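Local coordinates for protein acyl-coenzyme A thioesterase PaaI (Escherichia coli, PDB 2FS2) that hydrolyses the coenzyme A thioesters of ring-hydroxylated phenylacetic acids in the phenylacetate degradation pathway, as a homotetramer of hot-dog-fold subunits, at residues A12-D17 and I25-M30; A43-G48 and G54-S59; Q100-G105 and V110-I115. All coordinates share one frame; numbering follows the deposited sequence.

Contact 1: residues A12-D17 and I25-M30; sequences AMYEND and IDIISM
Tyr14, close to the end of helix 2-15, meets the start of strand 26-31 and the residue before it: its hydroxyl bonds to the backbone at Ile25 and its ring lies against Ile27. Extension of the ring away from its own backbone N (chi1 -179°) brings the phenol to this place. There Tyr14 OH donates to Ile25 O over 2.8 Å; the hydroxyl lies in the carbonyl plane at a C=O...donor angle of 157°, and the acceptor sits at the edge of the ring. Asp26 OD1 is 3.6 Å from Tyr14 OH, its carboxylate plane turned 42° from the ring, so it is a neighbour of the phenol and not a second bonded partner. The Tyr14 and Ile27 side chains lie alongside and run opposite ways, Ile27 CD1 meeting the ring obliquely at 3.7 Å from Tyr14 CD1 and standing 3.9 Å from Tyr14 CB. A phenylalanine here would probably leave Ile25 O without its phenolic donor and the ring without that polar tie. Tyr67 of helix 54-70 touches both Tyr14 and Ile27 and bonds through its OH to Asp17 OD2. The N-terminal helix is thus fastened to an outer strand of the hot-dog fold, beside the central helix.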
loop_
_atom_site.group_PDB
_atom_site.type_symbol
_atom_site.label_atom_id
_atom_site.label_comp_id
_atom_site.label_asym_id
_atom_site.label_seq_id
_atom_site.Cartn_x
_atom_site.Cartn_y
_atom_site.Cartn_z
ATOM N N ALA B 12 9.852 4.501 29.056
ATOM C CA ALA B 12 8.611 5.183 29.463
ATOM C C ALA B 12 7.408 4.578 28.798
ATOM O O ALA B 12 6.425 4.277 29.484
ATOM C CB ALA B 12 8.685 6.678 29.133
HETATM N N MSE B 13 7.470 4.360 27.481
HETATM C CA MSE B 13 6.334 3.750 26.806
HETATM C C MSE B 13 6.070 2.328 27.154
HETATM O O MSE B 13 4.932 1.894 27.124
HETATM C CB MSE B 13 6.541 3.754 25.301
HETATM C CG MSE B 13 6.144 5.074 24.735
HETATM SE SE MSE B 13 6.774 5.057 22.855
HETATM C CE MSE B 13 8.250 6.366 22.999
ATOM N N TYR B 14 7.128 1.555 27.353
ATOM C CA TYR B 14 6.953 0.129 27.497
ATOM C C TYR B 14 6.354 -0.089 28.866
ATOM O O TYR B 14 5.559 -0.997 29.080
ATOM C CB TYR B 14 8.309 -0.537 27.447
ATOM C CG TYR B 14 8.293 -2.023 27.561
ATOM C CD1 TYR B 14 7.909 -2.801 26.495
ATOM C CD2 TYR B 14 8.688 -2.659 28.741
ATOM C CE1 TYR B 14 7.900 -4.162 26.570
ATOM C CE2 TYR B 14 8.705 -4.057 28.841
ATOM C CZ TYR B 14 8.312 -4.803 27.745
ATOM O OH TYR B 14 8.342 -6.199 27.767
ATOM N N GLU B 15 6.739 0.766 29.797
ATOM C CA GLU B 15 6.305 0.596 31.190
ATOM C C GLU B 15 4.801 0.607 31.302
ATOM O O GLU B 15 4.281 -0.061 32.157
ATOM C CB GLU B 15 6.945 1.631 32.136
ATOM C CG GLU B 15 8.359 1.287 32.719
ATOM C CD GLU B 15 9.047 0.002 32.154
ATOM O OE1 GLU B 15 8.655 -1.146 32.563
ATOM O OE2 GLU B 15 10.007 0.120 31.311
ATOM N N ASN B 16 4.092 1.295 30.411
ATOM C CA ASN B 16 2.659 1.106 30.362
ATOM C C ASN B 16 2.115 0.571 29.025
ATOM O O ASN B 16 1.039 0.953 28.571
ATOM C CB ASN B 16 1.938 2.380 30.787
ATOM C CG ASN B 16 2.385 3.587 29.988
ATOM O OD1 ASN B 16 3.117 4.441 30.501
ATOM N ND2 ASN B 16 1.935 3.681 28.731
ATOM N N ASP B 17 2.844 -0.332 28.383
ATOM C CA ASP B 17 2.338 -0.964 27.154
ATOM C C ASP B 17 1.800 -2.337 27.455
ATOM O O ASP B 17 2.561 -3.301 27.363
ATOM C CB ASP B 17 3.514 -1.157 26.205
ATOM C CG ASP B 17 3.103 -1.356 24.763
ATOM O OD1 ASP B 17 2.045 -1.984 24.470
ATOM O OD2 ASP B 17 3.868 -0.957 23.847
ATOM N N ILE B 25 6.357 -9.079 23.974
ATOM C CA ILE B 25 7.333 -8.325 23.197
ATOM C C ILE B 25 8.391 -7.738 24.130
ATOM O O ILE B 25 8.053 -7.169 25.165
ATOM C CB ILE B 25 6.595 -7.251 22.281
ATOM C CG1 ILE B 25 5.630 -7.984 21.433
ATOM C CG2 ILE B 25 7.511 -6.546 21.335
ATOM C CD1 ILE B 25 4.853 -7.166 20.513
ATOM N N ASP B 26 9.654 -7.958 23.793
ATOM C CA ASP B 26 10.738 -7.336 24.459
ATOM C C ASP B 26 11.481 -6.336 23.552
ATOM O O ASP B 26 11.619 -6.562 22.346
ATOM C CB ASP B 26 11.692 -8.418 24.863
ATOM C CG ASP B 26 11.093 -9.342 25.928
ATOM O OD1 ASP B 26 10.733 -8.820 27.017
ATOM O OD2 ASP B 26 10.934 -10.602 25.760
ATOM N N ILE B 27 11.972 -5.228 24.112
ATOM C CA ILE B 27 12.787 -4.367 23.301
ATOM C C ILE B 27 14.211 -4.665 23.519
ATOM O O ILE B 27 14.647 -4.686 24.642
ATOM C CB ILE B 27 12.627 -2.910 23.635
ATOM C CG1 ILE B 27 11.188 -2.538 23.582
ATOM C CG2 ILE B 27 13.349 -2.080 22.574
ATOM C CD1 ILE B 27 10.906 -1.608 24.742
ATOM N N ILE B 28 14.949 -4.820 22.427
ATOM C CA ILE B 28 16.378 -5.189 22.470
ATOM C C ILE B 28 17.292 -4.169 21.844
ATOM O O ILE B 28 18.484 -4.208 22.076
ATOM C CB ILE B 28 16.665 -6.633 21.869
ATOM C CG1 ILE B 28 16.436 -6.664 20.358
ATOM C CG2 ILE B 28 15.689 -7.636 22.591
ATOM C CD1 ILE B 28 16.943 -8.076 19.668
ATOM N N SER B 29 16.779 -3.236 21.068
ATOM C CA SER B 29 17.725 -2.265 20.570
ATOM C C SER B 29 16.995 -0.938 20.246
ATOM O O SER B 29 15.829 -0.954 19.888
ATOM C CB SER B 29 18.520 -2.859 19.406
ATOM O OG SER B 29 19.443 -1.842 18.845
HETATM N N MSE B 30 17.666 0.186 20.401
HETATM C CA MSE B 30 17.006 1.523 20.313
HETATM C C MSE B 30 18.007 2.560 19.886
HETATM O O MSE B 30 19.109 2.658 20.401
HETATM C CB MSE B 30 16.426 2.062 21.660
HETATM C CG MSE B 30 15.229 1.404 22.224
HETATM SE SE MSE B 30 13.635 1.471 20.916
HETATM C CE MSE B 30 13.605 3.462 20.400
#

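Contact 2: residues A43-G48 and G54-S59; sequences AQMLNG and GGQLFS
At the entrance to the central helix of the hot-dog fold, Met45 of the preceding loop packs against Gln56 in the first turn of helix 54-70. No hydrogen bond joins 43-48 to 54-59, and the 139 Å² buried between them comes almost wholly from these two side chains, the Met45 methyl resting on the Gln56 CB and CG and the Gln56 amide on Met45 CB. Met45, present as selenomethionine, is bent at its end (chi3 -23°), which turns Met45 CE to 3.7 Å from Gln56 CB and 3.9 Å from Gln56 CG. Nearer the backbone, Met45 CB lies 3.8 Å from Gln56 CG. Gln56 in turn bends at chi2 (91°), which sets its amide against the base of the Met45 side chain: Gln56 NE2 is 3.4 Å from Met45 CB. This is a van der Waals approach by a polar group; the nearest approach to Gln44, Gln56 NE2 to Gln44 O, is 4.2 Å, too long for a bond. The loop has its own ties, since Met45 shares a backbone hydrogen bond with His53 and Asn47 OD1 accepts from His49 N and Ser51 N. In the helix, Gly55 O is gripped twice, by Ser59 N at 2.9 Å and by Ser59 OG at 2.6 Å. Phe58 meets Phe58 of the second subunit with ring planes about 15° apart, and Ser59 lies on Gly55 of that subunit. His53-Gly54-Gly55 at the helix start is consistent with the HGG motif of PaaI-type hot-dog thioesterases; in relatives the active site lies at this interface, near the amino end of the central helix, with residues from both subunits, and the same is probable here.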
loop_
_atom_site.group_PDB
_atom_site.type_symbol
_atom_site.label_atom_id
_atom_site.label_comp_id
_atom_site.label_asym_id
_atom_site.label_seq_id
_atom_site.Cartn_x
_atom_site.Cartn_y
_atom_site.Cartn_z
ATOM N N ALA B 43 1.457 -21.133 21.170
ATOM C CA ALA B 43 0.334 -21.858 20.504
ATOM C C ALA B 43 -1.002 -21.052 20.428
ATOM O O ALA B 43 -1.740 -21.093 19.411
ATOM C CB ALA B 43 0.116 -23.236 21.137
ATOM N N GLN B 44 -1.269 -20.312 21.497
ATOM C CA GLN B 44 -2.342 -19.343 21.595
ATOM C C GLN B 44 -2.442 -18.399 20.378
ATOM O O GLN B 44 -3.502 -17.844 20.097
ATOM C CB GLN B 44 -2.111 -18.499 22.862
ATOM C CG GLN B 44 -1.879 -19.285 24.182
ATOM C CD GLN B 44 -0.414 -19.700 24.450
ATOM O OE1 GLN B 44 0.055 -20.753 23.967
ATOM N NE2 GLN B 44 0.301 -18.883 25.242
HETATM N N MSE B 45 -1.380 -18.195 19.631
HETATM C CA MSE B 45 -1.490 -17.192 18.543
HETATM C C MSE B 45 -1.775 -17.751 17.152
HETATM O O MSE B 45 -1.892 -16.978 16.184
HETATM C CB MSE B 45 -0.251 -16.281 18.461
HETATM C CG MSE B 45 0.540 -16.201 19.746
HETATM SE SE MSE B 45 2.011 -14.917 19.616
HETATM C CE MSE B 45 2.218 -14.918 17.704
ATOM N N LEU B 46 -1.884 -19.079 17.073
ATOM C CA LEU B 46 -2.019 -19.830 15.805
ATOM C C LEU B 46 -3.445 -19.954 15.190
ATOM O O LEU B 46 -4.428 -20.147 15.886
ATOM C CB LEU B 46 -1.439 -21.250 15.999
ATOM C CG LEU B 46 -0.018 -21.464 16.523
ATOM C CD1 LEU B 46 0.232 -23.017 16.649
ATOM C CD2 LEU B 46 1.057 -20.797 15.628
ATOM N N ASN B 47 -3.511 -19.867 13.867
ATOM C CA ASN B 47 -4.694 -20.169 13.067
ATOM C C ASN B 47 -4.790 -21.672 12.737
ATOM O O ASN B 47 -4.045 -22.490 13.307
ATOM C CB ASN B 47 -4.557 -19.443 11.754
ATOM C CG ASN B 47 -3.338 -19.914 10.976
ATOM O OD1 ASN B 47 -2.909 -21.101 11.056
ATOM N ND2 ASN B 47 -2.739 -18.988 10.244
ATOM N N GLY B 48 -5.635 -21.998 11.748
ATOM C CA GLY B 48 -5.933 -23.366 11.334
ATOM C C GLY B 48 -4.870 -24.150 10.585
ATOM O O GLY B 48 -5.036 -25.351 10.307
ATOM N N GLY B 54 -2.213 -13.077 11.544
ATOM C CA GLY B 54 -1.828 -11.783 11.006
ATOM C C GLY B 54 -1.869 -10.652 12.042
ATOM O O GLY B 54 -0.962 -9.866 12.117
ATOM N N GLY B 55 -2.930 -10.570 12.805
ATOM C CA GLY B 55 -3.041 -9.521 13.775
ATOM C C GLY B 55 -1.930 -9.512 14.786
ATOM O O GLY B 55 -1.586 -8.432 15.249
ATOM N N GLN B 56 -1.377 -10.687 15.111
ATOM C CA GLN B 56 -0.241 -10.768 16.055
ATOM C C GLN B 56 1.032 -10.316 15.365
ATOM O O GLN B 56 1.871 -9.701 15.996
ATOM C CB GLN B 56 -0.028 -12.205 16.598
ATOM C CG GLN B 56 -0.858 -12.599 17.896
ATOM C CD GLN B 56 -2.268 -13.250 17.585
ATOM O OE1 GLN B 56 -2.837 -13.016 16.506
ATOM N NE2 GLN B 56 -2.827 -14.032 18.560
ATOM N N LEU B 57 1.195 -10.724 14.103
ATOM C CA LEU B 57 2.281 -10.271 13.297
ATOM C C LEU B 57 2.153 -8.784 13.065
ATOM O O LEU B 57 3.123 -8.087 13.297
ATOM C CB LEU B 57 2.242 -10.922 11.952
ATOM C CG LEU B 57 2.879 -12.272 11.820
ATOM C CD1 LEU B 57 3.153 -12.537 10.334
ATOM C CD2 LEU B 57 4.156 -12.318 12.687
ATOM N N PHE B 58 0.964 -8.299 12.645
ATOM C CA PHE B 58 0.740 -6.869 12.489
ATOM C C PHE B 58 1.116 -6.177 13.818
ATOM O O PHE B 58 1.756 -5.155 13.831
ATOM C CB PHE B 58 -0.723 -6.547 12.089
ATOM C CG PHE B 58 -1.017 -5.054 12.019
ATOM C CD1 PHE B 58 -0.833 -4.361 10.871
ATOM C CD2 PHE B 58 -1.389 -4.341 13.134
ATOM C CE1 PHE B 58 -1.023 -2.965 10.835
ATOM C CE2 PHE B 58 -1.585 -2.955 13.100
ATOM C CZ PHE B 58 -1.418 -2.285 11.959
ATOM N N SER B 59 0.787 -6.766 14.941
ATOM C CA SER B 59 1.004 -6.087 16.229
ATOM C C SER B 59 2.447 -5.983 16.596
ATOM O O SER B 59 2.883 -4.946 17.193
ATOM C CB SER B 59 0.314 -6.798 17.367
ATOM O OG SER B 59 -1.068 -6.749 17.126
#

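Contact 3: residues Q100-G105 and V110-I115; sequences QVRHQG and VYDIEI. With SO4 (sulfate ion), chain D.
Val101 lies over one face of the Tyr111 ring in the tight part of this antiparallel strand pair. Val101 CA is 4.1 Å from the ring centroid and 29° off the ring normal, a CH-pi contact, while Val101 CB comes to 3.4 Å from Tyr111 CE2. At the ring edge, in plane, Tyr111 OH bonds to Gln104 OE1; the modelled 2.5 Å is doubtfully short, and Gln72 OE1 is a second partner of the hydroxyl. Ala68 and Cys69 of helix 54-70 also touch Tyr111. Gln100 and Asp112 form a hydrogen-bonded pair (Gln100 N to Asp112 O 2.8 Å, Asp112 N to Gln100 O 2.9 Å). Between Val101 and His103 the register shifts by one residue in a classic beta bulge: Arg102 and His103 both face Val110, whose O accepts from Arg102 N at 2.8 Å and His103 N at 3.2 Å. The face carrying Val110 and Asp112 adjoins the third subunit, whose Leu125 packs on Arg102 and Val110. Arg102 folds back, chi2 and chi3 both near -55°, and its NH1 forms a salt bridge to Asp112 OD2 (3.0 Å), arriving 42° out of the carboxylate plane. Buried Asp112 also pairs through OD1 with Arg127 NE and through OD2 with Arg127 NH2 of the third subunit; Arg102 NH2 pairs with Glu114 of the third subunit. Loosely held are the exposed Gln100 side chain, linked to Asp112 O through a water's weak bonds, and His103 ND1, weakly bonded to a sulfate probably from the crystallisation liquor.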
loop_
_atom_site.group_PDB
_atom_site.type_symbol
_atom_site.label_atom_id
_atom_site.label_comp_id
_atom_site.label_asym_id
_atom_site.label_seq_id
_atom_site.Cartn_x
_atom_site.Cartn_y
_atom_site.Cartn_z
ATOM N N GLN B 100 13.156 1.041 10.898
ATOM C CA GLN B 100 14.196 1.998 10.555
ATOM C C GLN B 100 13.471 3.186 9.901
ATOM O O GLN B 100 12.652 2.954 9.008
ATOM C CB GLN B 100 14.910 1.481 9.332
ATOM C CG GLN B 100 15.973 0.654 9.473
ATOM C CD GLN B 100 16.369 0.122 8.102
ATOM O OE1 GLN B 100 16.896 0.866 7.274
ATOM N NE2 GLN B 100 16.088 -1.117 7.864
ATOM N N VAL B 101 13.799 4.399 10.304
ATOM C CA VAL B 101 13.265 5.628 9.676
ATOM C C VAL B 101 13.833 5.708 8.204
ATOM O O VAL B 101 15.011 5.436 7.956
ATOM C CB VAL B 101 13.579 6.883 10.529
ATOM C CG1 VAL B 101 15.019 7.112 10.690
ATOM C CG2 VAL B 101 13.008 8.152 9.918
ATOM N N ARG B 102 12.950 5.939 7.240
ATOM C CA ARG B 102 13.332 6.369 5.837
ATOM C C ARG B 102 13.150 7.878 5.629
ATOM O O ARG B 102 13.869 8.445 4.895
ATOM C CB ARG B 102 12.359 5.714 4.858
ATOM C CG ARG B 102 12.361 4.174 4.999
ATOM C CD ARG B 102 13.751 3.517 4.867
ATOM N NE ARG B 102 14.518 3.886 3.670
ATOM C CZ ARG B 102 14.360 3.347 2.419
ATOM N NH1 ARG B 102 13.432 2.477 2.154
ATOM N NH2 ARG B 102 15.167 3.634 1.427
ATOM N N HIS B 103 12.195 8.509 6.291
ATOM C CA HIS B 103 11.998 9.932 6.278
ATOM C C HIS B 103 11.322 10.400 7.598
ATOM O O HIS B 103 10.379 9.792 8.084
ATOM C CB HIS B 103 11.006 10.230 5.151
ATOM C CG HIS B 103 10.531 11.652 5.133
ATOM N ND1 HIS B 103 11.324 12.669 4.679
ATOM C CD2 HIS B 103 9.382 12.229 5.558
ATOM C CE1 HIS B 103 10.693 13.826 4.833
ATOM N NE2 HIS B 103 9.506 13.585 5.345
ATOM N N GLN B 104 11.745 11.527 8.133
ATOM C CA GLN B 104 11.046 12.093 9.294
ATOM C C GLN B 104 11.046 13.618 9.078
ATOM O O GLN B 104 12.075 14.181 9.160
ATOM C CB GLN B 104 11.761 11.702 10.569
ATOM C CG GLN B 104 11.029 12.271 11.877
ATOM C CD GLN B 104 9.601 11.795 12.042
ATOM O OE1 GLN B 104 9.379 10.625 12.289
ATOM N NE2 GLN B 104 8.643 12.666 11.931
ATOM N N GLY B 105 9.908 14.227 8.716
ATOM C CA GLY B 105 9.718 15.668 8.655
ATOM C C GLY B 105 9.327 16.186 10.018
ATOM O O GLY B 105 9.316 15.422 11.022
ATOM N N VAL B 110 8.111 8.376 7.428
ATOM C CA VAL B 110 8.014 7.029 6.880
ATOM C C VAL B 110 9.046 6.049 7.551
ATOM O O VAL B 110 10.213 6.376 7.664
ATOM C CB VAL B 110 8.227 7.010 5.339
ATOM C CG1 VAL B 110 7.892 5.586 4.764
ATOM C CG2 VAL B 110 7.247 8.027 4.654
ATOM N N TYR B 111 8.578 4.852 7.914
ATOM C CA TYR B 111 9.402 3.862 8.690
ATOM C C TYR B 111 9.172 2.520 8.022
ATOM O O TYR B 111 8.022 2.172 7.724
ATOM C CB TYR B 111 8.891 3.739 10.118
ATOM C CG TYR B 111 9.310 4.995 10.957
ATOM C CD1 TYR B 111 8.661 6.215 10.729
ATOM C CD2 TYR B 111 10.390 4.953 11.844
ATOM C CE1 TYR B 111 9.092 7.416 11.371
ATOM C CE2 TYR B 111 10.867 6.162 12.521
ATOM C CZ TYR B 111 10.145 7.356 12.288
ATOM O OH TYR B 111 10.574 8.504 12.801
ATOM N N ASP B 112 10.260 1.796 7.829
ATOM C CA ASP B 112 10.248 0.465 7.224
ATOM C C ASP B 112 10.498 -0.492 8.366
ATOM O O ASP B 112 11.438 -0.265 9.120
ATOM C CB ASP B 112 11.402 0.333 6.316
ATOM C CG ASP B 112 11.069 0.827 4.906
ATOM O OD1 ASP B 112 9.946 1.393 4.776
ATOM O OD2 ASP B 112 11.797 0.678 3.870
ATOM N N ILE B 113 9.733 -1.579 8.398
ATOM C CA ILE B 113 9.907 -2.558 9.439
ATOM C C ILE B 113 10.107 -3.921 8.717
ATOM O O ILE B 113 9.418 -4.258 7.743
ATOM C CB ILE B 113 8.647 -2.664 10.353
ATOM C CG1 ILE B 113 8.485 -1.545 11.398
ATOM C CG2 ILE B 113 8.607 -4.050 11.092
ATOM C CD1 ILE B 113 8.253 -0.077 10.798
ATOM N N GLU B 114 11.031 -4.726 9.202
ATOM C CA GLU B 114 11.141 -6.094 8.665
ATOM C C GLU B 114 11.047 -7.063 9.832
ATOM O O GLU B 114 11.768 -6.901 10.818
ATOM C CB GLU B 114 12.486 -6.219 7.965
ATOM C CG GLU B 114 12.806 -7.670 7.467
ATOM C CD GLU B 114 13.897 -7.706 6.391
ATOM O OE1 GLU B 114 14.643 -6.672 6.276
ATOM O OE2 GLU B 114 14.021 -8.760 5.640
ATOM N N ILE B 115 10.296 -8.148 9.652
ATOM C CA ILE B 115 10.230 -9.227 10.618
ATOM C C ILE B 115 10.946 -10.501 10.082
ATOM O O ILE B 115 10.654 -10.961 8.995
ATOM C CB ILE B 115 8.734 -9.576 11.077
ATOM C CG1 ILE B 115 7.946 -8.348 11.594
ATOM C CG2 ILE B 115 8.715 -10.734 12.150
ATOM C CD1 ILE B 115 6.474 -8.679 12.050
HETATM S S SO4 D . 15.222 13.672 3.614
HETATM O O1 SO4 D . 14.317 14.817 3.604
HETATM O O2 SO4 D . 16.521 14.269 4.031
HETATM O O3 SO4 D . 15.372 12.930 2.326
HETATM O O4 SO4 D . 14.629 12.842 4.684
HETATM O O HOH W 1 13.891 -2.653 8.550
#

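Helix 54-70 relates all three contacts. Its amino-terminal turns form one half of contact 2, and farther along it Tyr67 touches contact 1 while Ala68 and Cys69 meet Tyr111 of contact 3. Contacts 2 and 3 lie on opposite sides of the chain's centre, about 23 Å between centres, yet they touch where Leu57 O is 3.6 Å from Ile115 CD1. Contacts 1 and 3 reach the same sheet with centres about 18 Å apart. Contacts 1 and 2 approach to about 4 Å between nearest atoms without touching. Contact 2, at the helix start facing the second subunit, probably lies near the active site, judging by relatives; contact 3 adjoins the third subunit, whereas contact 1 touches no other chain of the tetramer.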